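Uncharacterized metal-dependent hydrolase (Pyrococcus horikoshii, PDB 3IGH) is of unknown specificity but probably hydrolyses carbon-nitrogen bonds other than peptide bonds, as a metal-dependent amidohydrolase. Local coordinates at residues 31-34 with 39-42; 248-253 with 257-262; 270-275 with 372-377. All coordinates share one frame; numbering follows the deposited sequence.

Interaction 1 (31-34 with 39-42)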
loop_
_atom_site.group_PDB
_atom_site.type_symbol
_atom_site.label_atom_id
_atom_site.label_comp_id
_atom_site.label_asym_id
_atom_site.label_seq_id
_atom_site.Cartn_x
_atom_site.Cartn_y
_atom_site.Cartn_z
ATOM N N VAL A 31 -11.849 -4.470 17.647
ATOM C CA VAL A 31 -12.700 -5.053 18.686
ATOM C C VAL A 31 -12.450 -6.562 18.753
ATOM O O VAL A 31 -12.476 -7.248 17.730
ATOM C CB VAL A 31 -14.204 -4.774 18.409
ATOM C CG1 VAL A 31 -15.098 -5.529 19.392
ATOM C CG2 VAL A 31 -14.497 -3.254 18.444
ATOM N N ILE A 32 -12.182 -7.081 19.947
ATOM C CA ILE A 32 -11.982 -8.535 20.097
ATOM C C ILE A 32 -13.006 -9.221 21.000
ATOM O O ILE A 32 -13.196 -10.443 20.938
ATOM C CB ILE A 32 -10.535 -8.884 20.501
ATOM C CG1 ILE A 32 -10.143 -8.207 21.811
ATOM C CG2 ILE A 32 -9.576 -8.468 19.399
ATOM C CD1 ILE A 32 -8.966 -8.869 22.500
ATOM N N TYR A 33 -13.671 -8.421 21.829
ATOM C CA TYR A 33 -14.805 -8.867 22.615
ATOM C C TYR A 33 -15.845 -7.746 22.696
ATOM O O TYR A 33 -15.497 -6.585 22.891
ATOM C CB TYR A 33 -14.366 -9.314 24.022
ATOM C CG TYR A 33 -15.520 -9.704 24.925
ATOM C CD1 TYR A 33 -16.142 -10.948 24.798
ATOM C CD2 TYR A 33 -15.997 -8.825 25.899
ATOM C CE1 TYR A 33 -17.211 -11.303 25.614
ATOM C CE2 TYR A 33 -17.061 -9.169 26.719
ATOM C CZ TYR A 33 -17.665 -10.406 26.570
ATOM O OH TYR A 33 -18.722 -10.744 27.385
ATOM N N ALA A 34 -17.110 -8.114 22.510
ATOM C CA ALA A 34 -18.244 -7.222 22.732
ATOM C C ALA A 34 -19.250 -7.999 23.565
ATOM O O ALA A 34 -19.744 -9.038 23.119
ATOM C CB ALA A 34 -18.880 -6.806 21.398
ATOM N N VAL A 39 -16.975 -9.087 32.203
ATOM C CA VAL A 39 -16.144 -9.995 31.404
ATOM C C VAL A 39 -15.026 -9.224 30.685
ATOM O O VAL A 39 -13.866 -9.647 30.693
ATOM C CB VAL A 39 -17.000 -10.796 30.394
ATOM C CG1 VAL A 39 -16.140 -11.760 29.585
ATOM C CG2 VAL A 39 -18.095 -11.556 31.121
ATOM N N ALA A 40 -15.384 -8.082 30.103
ATOM C CA ALA A 40 -14.434 -7.205 29.419
ATOM C C ALA A 40 -13.310 -6.746 30.344
ATOM O O ALA A 40 -12.138 -6.813 29.974
ATOM C CB ALA A 40 -15.157 -5.995 28.807
ATOM N N LYS A 41 -13.679 -6.304 31.548
ATOM C CA LYS A 41 -12.725 -5.841 32.560
ATOM C C LYS A 41 -11.803 -6.972 33.017
ATOM O O LYS A 41 -10.609 -6.757 33.229
ATOM C CB LYS A 41 -13.472 -5.222 33.755
ATOM C CG LYS A 41 -12.575 -4.611 34.846
ATOM C CD LYS A 41 -13.332 -3.649 35.770
ATOM C CE LYS A 41 -14.334 -4.356 36.686
ATOM N NZ LYS A 41 -13.690 -5.005 37.865
ATOM N N LYS A 42 -12.364 -8.175 33.133
ATOM C CA LYS A 42 -11.632 -9.363 33.563
ATOM C C LYS A 42 -10.554 -9.759 32.556
ATOM O O LYS A 42 -9.426 -10.076 32.945
ATOM C CB LYS A 42 -12.601 -10.530 33.779
ATOM C CG LYS A 42 -11.999 -11.722 34.508
ATOM C CD LYS A 42 -13.053 -12.779 34.833
ATOM C CE LYS A 42 -13.968 -12.346 35.979
ATOM N NZ LYS A 42 -14.933 -13.416 36.356
#
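Tyr-33 and Val-39 meet with their side chains crossed at about a right angle, the phenol end of the tyrosine lying against the branch point of the valine. Val-39 CG1 sits 3.6 Å from Tyr-33 CZ, and Val-39 CB approaches Tyr-33 OH to 3.5 Å, so the hydroxyl end is packed against aliphatic carbon. With CG1 of Val-39 anti to the backbone N (chi1 -179°), this methyl is the branch brought to the ring, while CG2 comes no nearer than 3.9 Å to Tyr-33 OH. Farther down the ring, Tyr-33 CD2 rests 4.1 Å from Ala-40 CB, and Tyr-33 CE2 lies 3.9 Å from Ala-40 N, which approaches the ring obliquely. The contact thus joins a strand at the edge, within this chain, of the small four-stranded N-terminal sheet to helix 37-47, which follows that strand directly. Ile-32 and Tyr-33 both face Val-25 of the neighbouring strand in a classic beta bulge. The tyrosine hydroxyl also takes part in a weak hydrogen bond with Asp-36 N in the turn between strand and helix. Leu-46 of the second subunit packs on both Tyr-33 and Val-39, while Ala-40 touches Ile-7 of strand 3-7.

Interaction 2 (248-253 with 257-262). With SO4 (sulfate ion), chain B.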
loop_
_atom_site.group_PDB
_atom_site.type_symbol
_atom_site.label_atom_id
_atom_site.label_comp_id
_atom_site.label_asym_id
_atom_site.label_seq_id
_atom_site.Cartn_x
_atom_site.Cartn_y
_atom_site.Cartn_z
ATOM N N LEU A 248 -0.171 -1.129 -9.658
ATOM C CA LEU A 248 -0.782 -0.895 -8.350
ATOM C C LEU A 248 -2.307 -0.898 -8.467
ATOM O O LEU A 248 -2.886 -0.031 -9.128
ATOM C CB LEU A 248 -0.280 0.420 -7.736
ATOM C CG LEU A 248 -0.897 0.893 -6.402
ATOM C CD1 LEU A 248 -0.764 -0.182 -5.336
ATOM C CD2 LEU A 248 -0.239 2.187 -5.913
ATOM N N GLY A 249 -2.947 -1.878 -7.829
ATOM C CA GLY A 249 -4.403 -1.929 -7.756
ATOM C C GLY A 249 -4.891 -1.680 -6.342
ATOM O O GLY A 249 -4.318 -0.834 -5.631
ATOM N N ARG A 250 -5.935 -2.396 -5.907
ATOM C CA ARG A 250 -6.387 -2.237 -4.522
ATOM C C ARG A 250 -5.235 -2.552 -3.578
ATOM O O ARG A 250 -4.525 -3.555 -3.744
ATOM C CB ARG A 250 -7.639 -3.061 -4.180
ATOM C CG ARG A 250 -8.266 -2.616 -2.843
ATOM C CD ARG A 250 -9.711 -3.035 -2.654
ATOM N NE ARG A 250 -10.380 -2.233 -1.621
ATOM C CZ ARG A 250 -11.374 -1.374 -1.852
ATOM N NH1 ARG A 250 -11.841 -1.202 -3.085
ATOM N NH2 ARG A 250 -11.917 -0.692 -0.845
ATOM N N PHE A 251 -5.037 -1.660 -2.612
ATOM C CA PHE A 251 -3.935 -1.760 -1.668
ATOM C C PHE A 251 -4.393 -1.119 -0.362
ATOM O O PHE A 251 -4.713 0.078 -0.333
ATOM C CB PHE A 251 -2.709 -1.027 -2.243
ATOM C CG PHE A 251 -1.368 -1.492 -1.695
ATOM C CD1 PHE A 251 -1.214 -2.730 -1.085
ATOM C CD2 PHE A 251 -0.236 -0.680 -1.842
ATOM C CE1 PHE A 251 0.041 -3.136 -0.595
ATOM C CE2 PHE A 251 1.020 -1.080 -1.370
ATOM C CZ PHE A 251 1.157 -2.313 -0.743
ATOM N N GLN A 252 -4.422 -1.916 0.697
ATOM C CA GLN A 252 -4.889 -1.449 1.983
ATOM C C GLN A 252 -3.700 -1.251 2.917
ATOM O O GLN A 252 -3.018 -2.207 3.303
ATOM C CB GLN A 252 -5.906 -2.441 2.546
ATOM C CG GLN A 252 -7.103 -1.795 3.208
ATOM C CD GLN A 252 -7.143 -2.036 4.694
ATOM O OE1 GLN A 252 -7.253 -3.176 5.141
ATOM N NE2 GLN A 252 -7.072 -0.962 5.473
ATOM N N GLY A 253 -3.435 0.008 3.245
ATOM C CA GLY A 253 -2.386 0.366 4.191
ATOM C C GLY A 253 -2.961 0.486 5.582
ATOM O O GLY A 253 -3.979 -0.136 5.904
ATOM N N THR A 257 -6.325 3.471 1.859
ATOM C CA THR A 257 -6.627 2.410 0.909
ATOM C C THR A 257 -6.681 3.006 -0.494
ATOM O O THR A 257 -7.420 3.973 -0.737
ATOM C CB THR A 257 -8.005 1.770 1.205
ATOM O OG1 THR A 257 -8.054 1.374 2.579
ATOM C CG2 THR A 257 -8.270 0.546 0.310
ATOM N N ILE A 258 -5.909 2.440 -1.418
ATOM C CA ILE A 258 -6.114 2.725 -2.841
ATOM C C ILE A 258 -7.331 1.884 -3.198
ATOM O O ILE A 258 -7.241 0.659 -3.255
ATOM C CB ILE A 258 -4.871 2.341 -3.696
ATOM C CG1 ILE A 258 -3.597 2.971 -3.111
ATOM C CG2 ILE A 258 -5.072 2.731 -5.180
ATOM C CD1 ILE A 258 -3.649 4.506 -2.935
ATOM N N ALA A 259 -8.476 2.533 -3.371
ATOM C CA ALA A 259 -9.760 1.822 -3.374
ATOM C C ALA A 259 -10.390 1.641 -4.763
ATOM O O ALA A 259 -10.977 0.602 -5.050
ATOM C CB ALA A 259 -10.765 2.527 -2.430
ATOM N N GLY A 260 -10.311 2.659 -5.607
ATOM C CA GLY A 260 -11.058 2.616 -6.863
ATOM C C GLY A 260 -10.809 3.781 -7.795
ATOM O O GLY A 260 -9.878 4.553 -7.596
ATOM N N VAL A 261 -11.650 3.876 -8.820
ATOM C CA VAL A 261 -11.643 4.994 -9.765
ATOM C C VAL A 261 -13.026 5.653 -9.724
ATOM O O VAL A 261 -14.037 4.983 -9.473
ATOM C CB VAL A 261 -11.298 4.518 -11.225
ATOM C CG1 VAL A 261 -12.383 3.599 -11.787
ATOM C CG2 VAL A 261 -11.064 5.706 -12.172
ATOM N N LYS A 262 -13.066 6.956 -9.986
ATOM C CA LYS A 262 -14.316 7.693 -10.035
ATOM C C LYS A 262 -14.611 8.169 -11.465
ATOM O O LYS A 262 -13.776 8.809 -12.099
ATOM C CB LYS A 262 -14.279 8.869 -9.044
ATOM C CG LYS A 262 -15.449 9.856 -9.136
ATOM C CD LYS A 262 -16.798 9.202 -8.878
ATOM C CE LYS A 262 -17.930 10.209 -9.052
ATOM N NZ LYS A 262 -17.884 11.315 -8.063
HETATM S S SO4 B . -19.523 14.528 -7.584
HETATM O O1 SO4 B . -18.329 14.395 -6.774
HETATM O O2 SO4 B . -20.555 15.190 -6.800
HETATM O O3 SO4 B . -19.225 15.362 -8.739
HETATM O O4 SO4 B . -19.991 13.195 -7.980
#
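Phe-251 O receives the backbone N-H of Ile-258 at 2.9 Å, the donor tilted 16° from the carbonyl plane, and also meets the CA-H of Thr-257, with Thr-257 CA 3.3 Å away. The return bond, from Phe-251 N to Ile-258 O, is longer at 3.3 Å but falls on a lone pair in the carbonyl plane; Arg-250 CA adds a CA-H contact to the same oxygen. Phe-251 and Ile-258 therefore form an antiparallel hydrogen-bonded pair, followed by the non-hydrogen-bonded pair Gln-252 and Thr-257. In the conformer described, an extended chain carries the Arg-250 guanidinium past Thr-257 CG2, and Ala-259 CA lies 3.6 Å from its plane, offset toward the rim of one face. On the face of Phe-251 and Ile-258, Phe-251 CB touches Ile-258 CG1 at 4.2 Å, and the Phe-251 ring, in the conformer described, meets Phe-251 and Phe-219 of the second subunit. Farther along, Lys-262 NZ lies 2.8 Å from O4 of a sulfate, probably from the crystallisation liquor, to which His-67, His-314 and His-339 are also hydrogen-bonded. The arrangement is a beta hairpin whose long strand runs to a histidine-lined pocket, consistent with the active site of an amidohydrolase TIM barrel.

Interaction 3 (270-275 with 372-377). With SO4 (sulfate ion), chain L.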
loop_
_atom_site.group_PDB
_atom_site.type_symbol
_atom_site.label_atom_id
_atom_site.label_comp_id
_atom_site.label_asym_id
_atom_site.label_seq_id
_atom_site.Cartn_x
_atom_site.Cartn_y
_atom_site.Cartn_z
ATOM N N GLY A 270 -29.015 21.323 -10.814
ATOM C CA GLY A 270 -28.928 22.782 -10.662
ATOM C C GLY A 270 -28.577 23.500 -11.946
ATOM O O GLY A 270 -29.244 24.459 -12.332
ATOM N N ALA A 271 -27.547 22.997 -12.621
ATOM C CA ALA A 271 -27.068 23.576 -13.864
ATOM C C ALA A 271 -27.825 23.042 -15.083
ATOM O O ALA A 271 -27.558 23.470 -16.212
ATOM C CB ALA A 271 -25.562 23.316 -14.013
ATOM N N ARG A 272 -28.763 22.121 -14.839
ATOM C CA ARG A 272 -29.526 21.407 -15.884
ATOM C C ARG A 272 -28.623 20.588 -16.821
ATOM O O ARG A 272 -28.891 20.461 -18.016
ATOM C CB ARG A 272 -30.476 22.334 -16.678
ATOM C CG ARG A 272 -31.432 23.159 -15.801
ATOM C CD ARG A 272 -32.499 23.862 -16.638
ATOM N NE ARG A 272 -33.380 24.713 -15.835
ATOM C CZ ARG A 272 -33.092 25.959 -15.462
ATOM N NH1 ARG A 272 -31.942 26.519 -15.814
ATOM N NH2 ARG A 272 -33.956 26.645 -14.726
ATOM N N THR A 273 -27.563 20.023 -16.252
ATOM C CA THR A 273 -26.623 19.201 -17.006
ATOM C C THR A 273 -26.757 17.719 -16.664
ATOM O O THR A 273 -26.130 16.867 -17.308
ATOM C CB THR A 273 -25.173 19.693 -16.827
ATOM O OG1 THR A 273 -24.899 19.886 -15.433
ATOM C CG2 THR A 273 -24.973 21.020 -17.558
ATOM N N ALA A 274 -27.597 17.415 -15.672
ATOM C CA ALA A 274 -27.964 16.044 -15.358
ATOM C C ALA A 274 -28.816 15.496 -16.491
ATOM O O ALA A 274 -29.681 16.201 -17.023
ATOM C CB ALA A 274 -28.713 15.960 -14.027
ATOM N N LEU A 275 -28.564 14.245 -16.863
ATOM C CA LEU A 275 -29.162 13.669 -18.072
ATOM C C LEU A 275 -30.490 12.976 -17.800
ATOM O O LEU A 275 -30.540 11.936 -17.145
ATOM C CB LEU A 275 -28.175 12.701 -18.747
ATOM C CG LEU A 275 -28.582 12.129 -20.111
ATOM C CD1 LEU A 275 -28.652 13.233 -21.166
ATOM C CD2 LEU A 275 -27.583 11.055 -20.522
ATOM N N VAL A 372 -38.042 20.610 -7.619
ATOM C CA VAL A 372 -39.362 20.332 -8.194
ATOM C C VAL A 372 -39.607 21.181 -9.451
ATOM O O VAL A 372 -40.311 20.751 -10.358
ATOM C CB VAL A 372 -40.514 20.487 -7.158
ATOM C CG1 VAL A 372 -41.855 20.078 -7.756
ATOM C CG2 VAL A 372 -40.237 19.674 -5.892
ATOM N N GLU A 373 -38.996 22.365 -9.527
ATOM C CA GLU A 373 -39.053 23.154 -10.764
ATOM C C GLU A 373 -38.293 22.475 -11.912
ATOM O O GLU A 373 -38.757 22.479 -13.053
ATOM C CB GLU A 373 -38.527 24.573 -10.560
ATOM C CG GLU A 373 -39.533 25.511 -9.901
ATOM C CD GLU A 373 -39.708 25.195 -8.438
ATOM O OE1 GLU A 373 -40.846 24.871 -8.034
ATOM O OE2 GLU A 373 -38.692 25.227 -7.709
ATOM N N ARG A 374 -37.131 21.896 -11.600
ATOM C CA ARG A 374 -36.338 21.163 -12.604
ATOM C C ARG A 374 -37.060 19.948 -13.193
ATOM O O ARG A 374 -37.057 19.752 -14.415
ATOM C CB ARG A 374 -34.997 20.702 -12.024
ATOM C CG ARG A 374 -34.049 21.817 -11.593
ATOM C CD ARG A 374 -33.589 22.698 -12.752
ATOM N NE ARG A 374 -32.543 23.634 -12.319
ATOM C CZ ARG A 374 -32.776 24.805 -11.726
ATOM N NH1 ARG A 374 -31.761 25.575 -11.361
ATOM N NH2 ARG A 374 -34.025 25.210 -11.492
ATOM N N VAL A 375 -37.660 19.131 -12.333
ATOM C CA VAL A 375 -38.186 17.835 -12.759
ATOM C C VAL A 375 -39.704 17.756 -12.855
ATOM O O VAL A 375 -40.239 16.806 -13.441
ATOM C CB VAL A 375 -37.637 16.649 -11.893
ATOM C CG1 VAL A 375 -36.110 16.692 -11.824
ATOM C CG2 VAL A 375 -38.259 16.633 -10.482
ATOM N N GLY A 376 -40.405 18.737 -12.287
ATOM C CA GLY A 376 -41.874 18.731 -12.324
ATOM C C GLY A 376 -42.515 17.739 -11.369
ATOM O O GLY A 376 -41.846 16.837 -10.842
ATOM N N GLU A 377 -43.811 17.877 -11.174
ATOM C CA GLU A 377 -44.534 17.010 -10.279
ATOM C C GLU A 377 -44.636 15.580 -10.673
ATOM O O GLU A 377 -44.715 14.710 -9.870
ATOM C CB GLU A 377 -45.931 17.521 -10.005
ATOM C CG GLU A 377 -46.288 17.474 -8.562
ATOM C CD GLU A 377 -46.158 18.822 -7.930
ATOM O OE1 GLU A 377 -45.441 19.657 -8.493
ATOM O OE2 GLU A 377 -46.802 19.077 -6.901
HETATM S S SO4 L . -45.402 18.589 -14.237
HETATM O O1 SO4 L . -45.205 19.605 -13.206
HETATM O O2 SO4 L . -44.916 19.095 -15.518
HETATM O O3 SO4 L . -44.661 17.384 -13.899
HETATM O O4 SO4 L . -46.820 18.259 -14.335
#
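Gly-270 O accepts the N-H of Arg-374 NH1 at 2.9 Å, a nearly straight bond (163°) that lies in the guanidinium plane and uses a lone pair in the carbonyl plane. Arg-374 NE adds a weak bond to the same oxygen at 3.4 Å, so the carbonyl is approached by two donors from one edge of the group. Over a face of that guanidinium comes the second arginine: the flat ends of Arg-272 and Arg-374 stack with centres 3.9 Å apart and planes at 24°, and Arg-272 NH2 lies 3.5 Å from Arg-374 NH2. The chains themselves cross at about a right angle. Arg-272 is extended from CG to NE, whereas Arg-374 bends at chi2 (-64°), turning its end from the helix toward the loop; Arg-272 NE passes 3.7 Å from Arg-374 CD.

In the next shell, the single N-H of Arg-374 NE is shared between Leu-269 O, which it bonds, and Gly-270 O, which it meets only weakly. A leucine in place of Arg-374 would probably leave Gly-270 O without its main donor in this contact and remove the flat partner of Arg-272. Beyond the arginine, Gly-376, with positive phi, bonds through its N to Val-372 O; the following Glu-377 N binds a sulfate, probably from the crystallisation liquor.

Asp-282 OD2 accepts a salt bridge from NH2 of both arginines, and this shared negative charge probably favours the flat stacking of the two guanidinium groups, which fastens the loop after strand 256-264 to the helix.

In the fold
The three interactions follow one another along the chain without overlap. Interaction 1 belongs to the small N-terminal sheet and helix 37-47, whereas all four segments of interactions 2 and 3 belong to the amidohydrolase part of the chain. Centres of interactions 1 and 2 are about 32 Å apart, yet both touch the second subunit, so the dimer interface draws on both the small sheet and the barrel. Interaction 3, about 52 Å centre to centre from interaction 1, lies on the opposite side of the chain's centre. Strand 256-264 relates interactions 2 and 3: its beginning pairs in the hairpin, and the loop after it carries 270-275; the centres of these two interactions are about 34 Å apart.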